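Local atomic coordinates of 3',5'-cyclic-nucleotide phosphodiesterase 1 (Saccharomyces cerevisiae, PDB entry 4OJV), a protein that belongs to the class-II cyclic-nucleotide phosphodiesterases and has a metallo-hydrolase fold with a site for two zinc ions. Residues T154-P159 / K187-N192; P208-H213 / P222-F227. All blocks are in the same frame, centred on the assembly; numbering follows the deposited sequence.

Contact 1 of 2, residues T154-P159 / K187-N192; sequences TIWGLP and KLKCLN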
ATOM      1  N   THR A 154       0.369  14.769  13.713  1.00 12.46           N
ATOM      2  CA  THR A 154      -0.710  15.621  13.247  1.00 12.02           C
ATOM      3  C   THR A 154      -0.826  15.508  11.734  1.00 11.01           C
ATOM      4  O   THR A 154       0.183  15.554  11.012  1.00 11.81           O
ATOM      5  CB  THR A 154      -0.490  17.094  13.657  1.00 13.79           C
ATOM      6  OG1 THR A 154      -0.354  17.173  15.079  1.00 17.14           O
ATOM      7  CG2 THR A 154      -1.663  17.960  13.228  1.00 15.33           C
ATOM      8  N   ILE A 155      -2.058  15.349  11.263  1.00 10.38           N
ATOM      9  CA  ILE A 155      -2.381  15.289   9.842  1.00 10.76           C
ATOM     10  C   ILE A 155      -3.058  16.615   9.502  1.00 10.68           C
ATOM     11  O   ILE A 155      -4.117  16.935  10.069  1.00 11.08           O
ATOM     12  CB  ILE A 155      -3.353  14.128   9.529  1.00 11.52           C
ATOM     13  CG1 ILE A 155      -2.774  12.771   9.952  1.00 12.91           C
ATOM     14  CG2 ILE A 155      -3.708  14.132   8.052  1.00 12.52           C
ATOM     15  CD1 ILE A 155      -3.821  11.678  10.078  1.00 15.06           C
ATOM     16  N   TRP A 156      -2.427  17.384   8.617  1.00 10.56           N
ATOM     17  CA  TRP A 156      -2.921  18.684   8.179  1.00 10.71           C
ATOM     18  C   TRP A 156      -3.474  18.604   6.791  1.00 10.96           C
ATOM     19  O   TRP A 156      -2.972  17.854   5.941  1.00 10.85           O
ATOM     20  CB  TRP A 156      -1.791  19.691   8.145  1.00 11.63           C
ATOM     21  CG  TRP A 156      -1.057  19.899   9.434  1.00 12.07           C
ATOM     22  CD1 TRP A 156       0.041  19.200   9.912  1.00 13.09           C
ATOM     23  CD2 TRP A 156      -1.328  20.929  10.435  1.00 14.06           C
ATOM     24  NE1 TRP A 156       0.458  19.713  11.115  1.00 13.39           N
ATOM     25  CE2 TRP A 156      -0.321  20.755  11.482  1.00 14.47           C
ATOM     26  CE3 TRP A 156      -2.267  21.946  10.560  1.00 16.00           C
ATOM     27  CZ2 TRP A 156      -0.282  21.569  12.608  1.00 17.51           C
ATOM     28  CZ3 TRP A 156      -2.217  22.765  11.695  1.00 18.24           C
ATOM     29  CH2 TRP A 156      -1.250  22.575  12.694  1.00 19.07           C
ATOM     30  N   GLY A 157      -4.475  19.428   6.502  1.00 10.92           N
ATOM     31  CA  GLY A 157      -5.012  19.521   5.155  1.00 11.70           C
ATOM     32  C   GLY A 157      -6.049  20.613   5.065  1.00 11.73           C
ATOM     33  O   GLY A 157      -6.492  21.146   6.083  1.00 12.49           O
ATOM     34  N   LEU A 158      -6.435  20.945   3.846  1.00 11.18           N
ATOM     35  CA  LEU A 158      -7.608  21.771   3.626  1.00 12.42           C
ATOM     36  C   LEU A 158      -8.857  20.970   4.009  1.00 12.80           C
ATOM     37  O   LEU A 158      -8.798  19.744   4.121  1.00 12.14           O
ATOM     38  CB  LEU A 158      -7.659  22.221   2.162  1.00 12.80           C
ATOM     39  CG  LEU A 158      -6.550  23.176   1.687  1.00 13.69           C
ATOM     40  CD1 LEU A 158      -6.739  23.495   0.213  1.00 15.10           C
ATOM     41  CD2 LEU A 158      -6.482  24.448   2.521  1.00 16.24           C
ATOM     42  N   PRO A 159     -10.003  21.651   4.217  1.00 13.68           N
ATOM     43  CA  PRO A 159     -11.216  20.919   4.609  1.00 13.79           C
ATOM     44  C   PRO A 159     -11.634  19.779   3.673  1.00 12.92           C
ATOM     45  O   PRO A 159     -12.110  18.751   4.153  1.00 13.94           O
ATOM     46  CB  PRO A 159     -12.283  22.016   4.646  1.00 16.84           C
ATOM     47  CG  PRO A 159     -11.515  23.247   4.997  1.00 16.78           C
ATOM     48  CD  PRO A 159     -10.201  23.114   4.270  1.00 15.42           C
ATOM     49  N   LYS A 187      -3.854  13.404  15.492  1.00 12.77           N
ATOM     50  CA  LYS A 187      -4.791  14.517  15.376  1.00 13.94           C
ATOM     51  C   LYS A 187      -5.003  14.912  13.928  1.00 13.00           C
ATOM     52  O   LYS A 187      -4.075  14.830  13.128  1.00 14.02           O
ATOM     53  CB  LYS A 187      -4.258  15.738  16.126  1.00 16.24           C
ATOM     54  CG  LYS A 187      -4.252  15.602  17.639  1.00 20.01           C
ATOM     55  CD  LYS A 187      -3.807  16.912  18.273  1.00 24.17           C
ATOM     56  CE  LYS A 187      -3.603  16.777  19.773  1.00 25.58           C
ATOM     57  NZ  LYS A 187      -2.360  16.023  20.100  1.00 29.74           N
ATOM     58  N   LEU A 188      -6.217  15.341  13.600  1.00 13.24           N
ATOM     59  CA  LEU A 188      -6.545  15.944  12.303  1.00 13.23           C
ATOM     60  C   LEU A 188      -6.731  17.441  12.486  1.00 13.23           C
ATOM     61  O   LEU A 188      -7.502  17.861  13.362  1.00 16.26           O
ATOM     62  CB  LEU A 188      -7.842  15.355  11.743  1.00 15.34           C
ATOM     63  CG  LEU A 188      -7.843  13.900  11.276  1.00 16.37           C
ATOM     64  CD1 LEU A 188      -9.255  13.401  11.033  1.00 19.07           C
ATOM     65  CD2 LEU A 188      -7.042  13.763   9.994  1.00 18.94           C
ATOM     66  N   LYS A 189      -6.046  18.248  11.678  1.00 13.16           N
ATOM     67  CA  LYS A 189      -6.153  19.699  11.784  1.00 13.97           C
ATOM     68  C   LYS A 189      -6.309  20.344  10.417  1.00 13.83           C
ATOM     69  O   LYS A 189      -5.624  19.989   9.451  1.00 13.93           O
ATOM     70  CB  LYS A 189      -4.942  20.271  12.518  1.00 16.66           C
ATOM     71  CG  LYS A 189      -4.912  19.928  13.996  1.00 19.63           C
ATOM     72  CD  LYS A 189      -3.810  20.676  14.723  1.00 23.80           C
ATOM     73  CE  LYS A 189      -3.656  20.165  16.146  1.00 29.35           C
ATOM     74  NZ  LYS A 189      -2.674  20.981  16.909  1.00 33.36           N
ATOM     75  N   CYS A 190      -7.227  21.297  10.329  1.00 15.06           N
ATOM     76  CA  CYS A 190      -7.466  22.013   9.083  1.00 15.75           C
ATOM     77  C   CYS A 190      -6.545  23.209   8.914  1.00 14.88           C
ATOM     78  O   CYS A 190      -6.112  23.834   9.890  1.00 18.27           O
ATOM     79  CB  CYS A 190      -8.923  22.469   8.981  1.00 19.76           C
ATOM     80  SG  CYS A 190     -10.078  21.212   8.385  1.00 23.53           S
ATOM     81  N   LEU A 191      -6.257  23.506   7.651  1.00 14.13           N
ATOM     82  CA  LEU A 191      -5.552  24.703   7.240  1.00 14.87           C
ATOM     83  C   LEU A 191      -6.518  25.580   6.457  1.00 15.95           C
ATOM     84  O   LEU A 191      -7.450  25.083   5.822  1.00 17.00           O
ATOM     85  CB  LEU A 191      -4.376  24.337   6.335  1.00 15.05           C
ATOM     86  CG  LEU A 191      -3.243  23.527   6.956  1.00 16.05           C
ATOM     87  CD1 LEU A 191      -2.370  22.941   5.850  1.00 17.50           C
ATOM     88  CD2 LEU A 191      -2.417  24.372   7.916  1.00 18.15           C
ATOM     89  N   ASN A 192      -6.270  26.886   6.495  1.00 16.79           N
ATOM     90  CA  ASN A 192      -6.991  27.840   5.663  1.00 18.56           C
ATOM     91  C   ASN A 192      -6.266  28.035   4.341  1.00 16.37           C
ATOM     92  O   ASN A 192      -5.046  28.209   4.328  1.00 17.75           O
ATOM     93  CB  ASN A 192      -7.115  29.192   6.369  1.00 20.87           C
ATOM     94  CG  ASN A 192      -7.943  29.119   7.636  1.00 23.97           C
ATOM     95  OD1 ASN A 192      -8.977  28.452   7.682  1.00 27.77           O
ATOM     96  ND2 ASN A 192      -7.492  29.812   8.672  1.00 29.53           N
TER
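Ile-155 is gripped through both of its backbone polar groups by the neighbouring strand. Ile-155 N donates to Lys-187 O at 2.8 Å, and its O accepts from Lys-189 N. Gly-157 is held the same way two residues on. Gly-157 N gives a longer, more bent bond to Lys-189 O, 3.2 Å and 144° at the hydrogen. Gly-157 O takes Leu-191 N at 2.8 Å, with the donor 37° above the carbonyl plane, where the chain leaves strand 186-190. This is the pattern of parallel strands, here the two ends of the beta-alpha-beta unit 153-157, 159-169, 186-190.

One face carries Thr-154, Trp-156, Lys-187 and Lys-189. Lys-189 and Trp-156 lie side by side and point the same way. CB of Lys-189 sits over the six-membered ring of Trp-156, 4.1 Å from its centroid, as a CH-pi contact. The lysine chain runs extended beyond CG, and its CD reaches both Trp-156 CH2 and Thr-154 CG2. That methyl also lies over a face of the indole, toward the rim. Leu-191 crosses the indole at about a right angle, with Leu-191 CD2 3.6 Å from Trp-156 CE3. Outside the pair, Trp-156 NE1 bonds to Asp-123 OD1 and the ring stacks with Tyr-125.

On the other face Leu-188 CD2 rests on Ile-155, 3.7 Å from Ile-155 CB and close to CG2 and CD1. Both side chains also meet Leu-165 of helix 159-169. At the strand ends, Leu-158 CD2 packs on Leu-191 O at 3.5 Å, and Pro-159 lies against Cys-190 SG. Leu-158 is the N-cap residue of helix 159-169.

The chemistry is therefore two-sided. Aliphatic groups meet the helix on one face. On the other an indole is covered by the methylenes of Lys-189 and the methyl of Thr-154.

Contact 2 of 2, residues P208-H213 / P222-F227; sequences PFKVHH and PVYSTF. With ZN (zinc ion), chain D.
This is the buried core of a beta hairpin, in which strand 208-213 pairs antiparallel with strand 222-227. The hairpin belongs to a mixed sheet of the metallo-hydrolase fold and carries a zinc ligand at one end. Phe-209 with Phe-227 and Val-211 with Ser-225 are hydrogen-bonded pairs, each joined by two backbone bonds. Within the second pair Val-211 N approaches Ser-225 O from 54° above the carbonyl plane. A fifth bond runs from His-213 N to Val-223 O, 2.8 Å and bent to 133°.

Tyr-224 lies across Lys-210, and the two side chains cross obliquely. The lysine chain bends at chi3 (76°), which sets CE over one face of the phenol ring, 3.7 Å above its plane and offset toward the rim. Lys-210 NZ follows over the same Tyr-224 ring at 4.1 Å from the centroid, a cation-pi contact. At the ring edge, in its plane, lies Val-211 O. His-212 points the same way as Tyr-224, and His-212 ND1 is 3.8 Å from Tyr-224 CE1.

Val-211, Ser-225 and Phe-227 share the other face from Lys-210 and Thr-226; its packing is largely apolar. Val-211 CG1 stands over the centre of the Phe-227 ring, 3.8 Å from the centroid. CG2 of the same valine touches Ser-225 CB. Leu-257 of helix 256-267 meets both Val-211 and Phe-227, and Phe-260 meets the Phe-227 ring edge-to-face.

His-213 CB packs on Ser-225 CB. His-213 ND1 is hydrogen-bonded to Gly-293 O, a second-shell bond that, with the zinc at NE2, would limit rotation of the ring. His-128, His-130 and Asp-244 complete the protein ligands of this zinc. His-213 NE2 binds the ion at 2.1 Å, and water 1 lies 1.9 Å from the same zinc.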
ATOM      1  N   PRO A 208      -0.925  26.700   1.763  1.00 12.30           N
ATOM      2  CA  PRO A 208      -1.671  25.751   0.931  1.00 12.29           C
ATOM      3  C   PRO A 208      -2.640  26.435  -0.037  1.00 12.87           C
ATOM      4  O   PRO A 208      -3.268  27.442   0.316  1.00 13.90           O
ATOM      5  CB  PRO A 208      -2.455  24.950   1.969  1.00 12.29           C
ATOM      6  CG  PRO A 208      -2.744  25.946   3.048  1.00 13.29           C
ATOM      7  CD  PRO A 208      -1.580  26.909   3.070  1.00 12.65           C
ATOM      8  N   PHE A 209      -2.753  25.875  -1.241  1.00 11.98           N
ATOM      9  CA  PHE A 209      -3.641  26.392  -2.277  1.00 12.80           C
ATOM     10  C   PHE A 209      -4.450  25.252  -2.855  1.00 12.70           C
ATOM     11  O   PHE A 209      -3.906  24.186  -3.157  1.00 13.05           O
ATOM     12  CB  PHE A 209      -2.819  27.047  -3.383  1.00 14.42           C
ATOM     13  CG  PHE A 209      -2.162  28.325  -2.954  1.00 15.23           C
ATOM     14  CD1 PHE A 209      -0.950  28.298  -2.271  1.00 15.19           C
ATOM     15  CD2 PHE A 209      -2.757  29.555  -3.225  1.00 17.16           C
ATOM     16  CE1 PHE A 209      -0.346  29.476  -1.853  1.00 17.31           C
ATOM     17  CE2 PHE A 209      -2.153  30.738  -2.808  1.00 18.07           C
ATOM     18  CZ  PHE A 209      -0.949  30.692  -2.123  1.00 18.30           C
ATOM     19  N   LYS A 210      -5.743  25.485  -3.036  1.00 13.05           N
ATOM     20  CA  LYS A 210      -6.614  24.484  -3.616  1.00 12.91           C
ATOM     21  C   LYS A 210      -6.477  24.466  -5.141  1.00 13.26           C
ATOM     22  O   LYS A 210      -6.348  25.516  -5.779  1.00 13.94           O
ATOM     23  CB  LYS A 210      -8.050  24.770  -3.198  1.00 13.95           C
ATOM     24  CG  LYS A 210      -9.026  23.642  -3.463  1.00 14.64           C
ATOM     25  CD  LYS A 210     -10.406  23.990  -2.921  1.00 17.13           C
ATOM     26  CE  LYS A 210     -11.117  24.997  -3.811  1.00 18.60           C
ATOM     27  NZ  LYS A 210     -12.467  25.364  -3.295  1.00 24.20           N
ATOM     28  N   VAL A 211      -6.507  23.268  -5.722  1.00 12.78           N
ATOM     29  CA  VAL A 211      -6.461  23.084  -7.174  1.00 12.27           C
ATOM     30  C   VAL A 211      -7.513  22.045  -7.590  1.00 12.30           C
ATOM     31  O   VAL A 211      -8.105  21.373  -6.732  1.00 11.87           O
ATOM     32  CB  VAL A 211      -5.045  22.692  -7.692  1.00 12.32           C
ATOM     33  CG1 VAL A 211      -4.012  23.762  -7.359  1.00 13.48           C
ATOM     34  CG2 VAL A 211      -4.608  21.327  -7.165  1.00 12.94           C
ATOM     35  N   HIS A 212      -7.747  21.920  -8.895  1.00 12.42           N
ATOM     36  CA  HIS A 212      -8.683  20.924  -9.425  1.00 12.80           C
ATOM     37  C   HIS A 212      -8.024  19.603  -9.735  1.00 12.34           C
ATOM     38  O   HIS A 212      -6.901  19.561 -10.244  1.00 12.97           O
ATOM     39  CB  HIS A 212      -9.357  21.416 -10.697  1.00 13.87           C
ATOM     40  CG  HIS A 212     -10.199  22.650 -10.517  1.00 14.65           C
ATOM     41  ND1 HIS A 212     -11.343  22.674  -9.805  1.00 17.01           N
ATOM     42  CD2 HIS A 212     -10.009  23.929 -11.000  1.00 14.92           C
ATOM     43  CE1 HIS A 212     -11.861  23.918  -9.849  1.00 16.71           C
ATOM     44  NE2 HIS A 212     -11.045  24.682 -10.579  1.00 18.81           N
ATOM     45  N   HIS A 213      -8.766  18.519  -9.515  1.00 11.79           N
ATOM     46  CA  HIS A 213      -8.281  17.149  -9.743  1.00 12.05           C
ATOM     47  C   HIS A 213      -9.419  16.271 -10.229  1.00 12.05           C
ATOM     48  O   HIS A 213      -9.641  15.158  -9.754  1.00 13.12           O
ATOM     49  CB  HIS A 213      -7.575  16.645  -8.468  1.00 11.98           C
ATOM     50  CG  HIS A 213      -7.136  15.190  -8.495  1.00 11.59           C
ATOM     51  ND1 HIS A 213      -6.675  14.573  -9.604  1.00 11.22           N
ATOM     52  CD2 HIS A 213      -7.099  14.246  -7.481  1.00 11.12           C
ATOM     53  CE1 HIS A 213      -6.374  13.287  -9.311  1.00 12.24           C
ATOM     54  NE2 HIS A 213      -6.616  13.091  -8.012  1.00 11.87           N
ATOM     55  N   PRO A 222     -16.842  18.467  -8.177  1.00 16.83           N
ATOM     56  CA  PRO A 222     -15.409  18.752  -8.314  1.00 16.57           C
ATOM     57  C   PRO A 222     -14.615  17.978  -7.267  1.00 14.88           C
ATOM     58  O   PRO A 222     -15.015  17.928  -6.108  1.00 17.37           O
ATOM     59  CB  PRO A 222     -15.312  20.263  -8.052  1.00 19.71           C
ATOM     60  CG  PRO A 222     -16.693  20.792  -8.241  1.00 22.34           C
ATOM     61  CD  PRO A 222     -17.629  19.677  -7.872  1.00 19.06           C
ATOM     62  N   VAL A 223     -13.512  17.363  -7.694  1.00 14.33           N
ATOM     63  CA  VAL A 223     -12.577  16.670  -6.807  1.00 13.67           C
ATOM     64  C   VAL A 223     -11.389  17.599  -6.654  1.00 13.20           C
ATOM     65  O   VAL A 223     -10.708  17.895  -7.626  1.00 15.71           O
ATOM     66  CB  VAL A 223     -12.133  15.315  -7.409  1.00 12.65           C
ATOM     67  CG1 VAL A 223     -11.011  14.682  -6.587  1.00 15.77           C
ATOM     68  CG2 VAL A 223     -13.330  14.374  -7.523  1.00 15.22           C
ATOM     69  N   TYR A 224     -11.146  18.063  -5.433  1.00 11.87           N
ATOM     70  CA  TYR A 224     -10.085  19.032  -5.195  1.00 11.88           C
ATOM     71  C   TYR A 224      -8.786  18.393  -4.735  1.00 10.87           C
ATOM     72  O   TYR A 224      -8.754  17.276  -4.206  1.00 12.24           O
ATOM     73  CB  TYR A 224     -10.529  20.075  -4.171  1.00 13.35           C
ATOM     74  CG  TYR A 224     -11.671  20.926  -4.663  1.00 13.58           C
ATOM     75  CD1 TYR A 224     -11.509  21.766  -5.756  1.00 13.89           C
ATOM     76  CD2 TYR A 224     -12.916  20.889  -4.029  1.00 15.06           C
ATOM     77  CE1 TYR A 224     -12.564  22.556  -6.213  1.00 14.91           C
ATOM     78  CE2 TYR A 224     -13.975  21.672  -4.476  1.00 16.08           C
ATOM     79  CZ  TYR A 224     -13.789  22.493  -5.566  1.00 15.80           C
ATOM     80  OH  TYR A 224     -14.839  23.268  -6.013  1.00 18.17           O
ATOM     81  N   SER A 225      -7.713  19.137  -4.949  1.00 10.58           N
ATOM     82  CA  SER A 225      -6.404  18.764  -4.464  1.00  9.99           C
ATOM     83  C   SER A 225      -5.725  20.015  -3.904  1.00 10.79           C
ATOM     84  O   SER A 225      -6.371  21.070  -3.771  1.00 11.79           O
ATOM     85  CB  SER A 225      -5.623  18.105  -5.601  1.00 11.29           C
ATOM     86  OG  SER A 225      -4.356  17.619  -5.194  1.00 11.52           O
ATOM     87  N   THR A 226      -4.440  19.905  -3.556  1.00 10.23           N
ATOM     88  CA  THR A 226      -3.735  20.988  -2.880  1.00 10.50           C
ATOM     89  C   THR A 226      -2.318  21.080  -3.407  1.00 11.14           C
ATOM     90  O   THR A 226      -1.684  20.054  -3.673  1.00 11.48           O
ATOM     91  CB  THR A 226      -3.650  20.712  -1.360  1.00 11.80           C
ATOM     92  OG1 THR A 226      -4.912  20.239  -0.873  1.00 12.39           O
ATOM     93  CG2 THR A 226      -3.228  21.951  -0.562  1.00 12.03           C
ATOM     94  N   PHE A 227      -1.837  22.313  -3.550  1.00 10.83           N
ATOM     95  CA  PHE A 227      -0.419  22.608  -3.722  1.00 11.16           C
ATOM     96  C   PHE A 227       0.074  23.223  -2.414  1.00 10.67           C
ATOM     97  O   PHE A 227      -0.600  24.088  -1.834  1.00 12.51           O
ATOM     98  CB  PHE A 227      -0.225  23.656  -4.814  1.00 11.97           C
ATOM     99  CG  PHE A 227      -0.320  23.143  -6.240  1.00 11.43           C
ATOM    100  CD1 PHE A 227      -0.769  21.861  -6.574  1.00 11.14           C
ATOM    101  CD2 PHE A 227       0.029  24.006  -7.278  1.00 12.62           C
ATOM    102  CE1 PHE A 227      -0.836  21.460  -7.906  1.00 11.74           C
ATOM    103  CE2 PHE A 227      -0.043  23.611  -8.602  1.00 13.04           C
ATOM    104  CZ  PHE A 227      -0.475  22.337  -8.920  1.00 12.22           C
TER
HETATM  105 ZN    ZN D 403      -5.783  11.460  -6.906  1.00 14.28          ZN
HETATM  106  O   HOH W   1      -4.698   9.960  -6.441  1.00 13.33           O

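Contact 1 joins parallel strands at the outer edge of one sheet, and contact 2 joins antiparallel strands inside the other. Their centres are about 14 Å apart. Contact 1 is only partly buried, while most touching residues of contact 2 are buried. Each pairs a lysine with an aromatic ring, through methylene groups in contact 1, and in contact 2 with the ammonium also over the ring. Contact 2 alone supplies a metal ligand. The two meet directly: Leu-158 CD1 packs on Lys-210 CB at 3.9 Å, and Leu-191 CB touches Pro-208 CG. Helix 159-169 touches both, through Leu-165 at contact 1 and His-160 at contact 2.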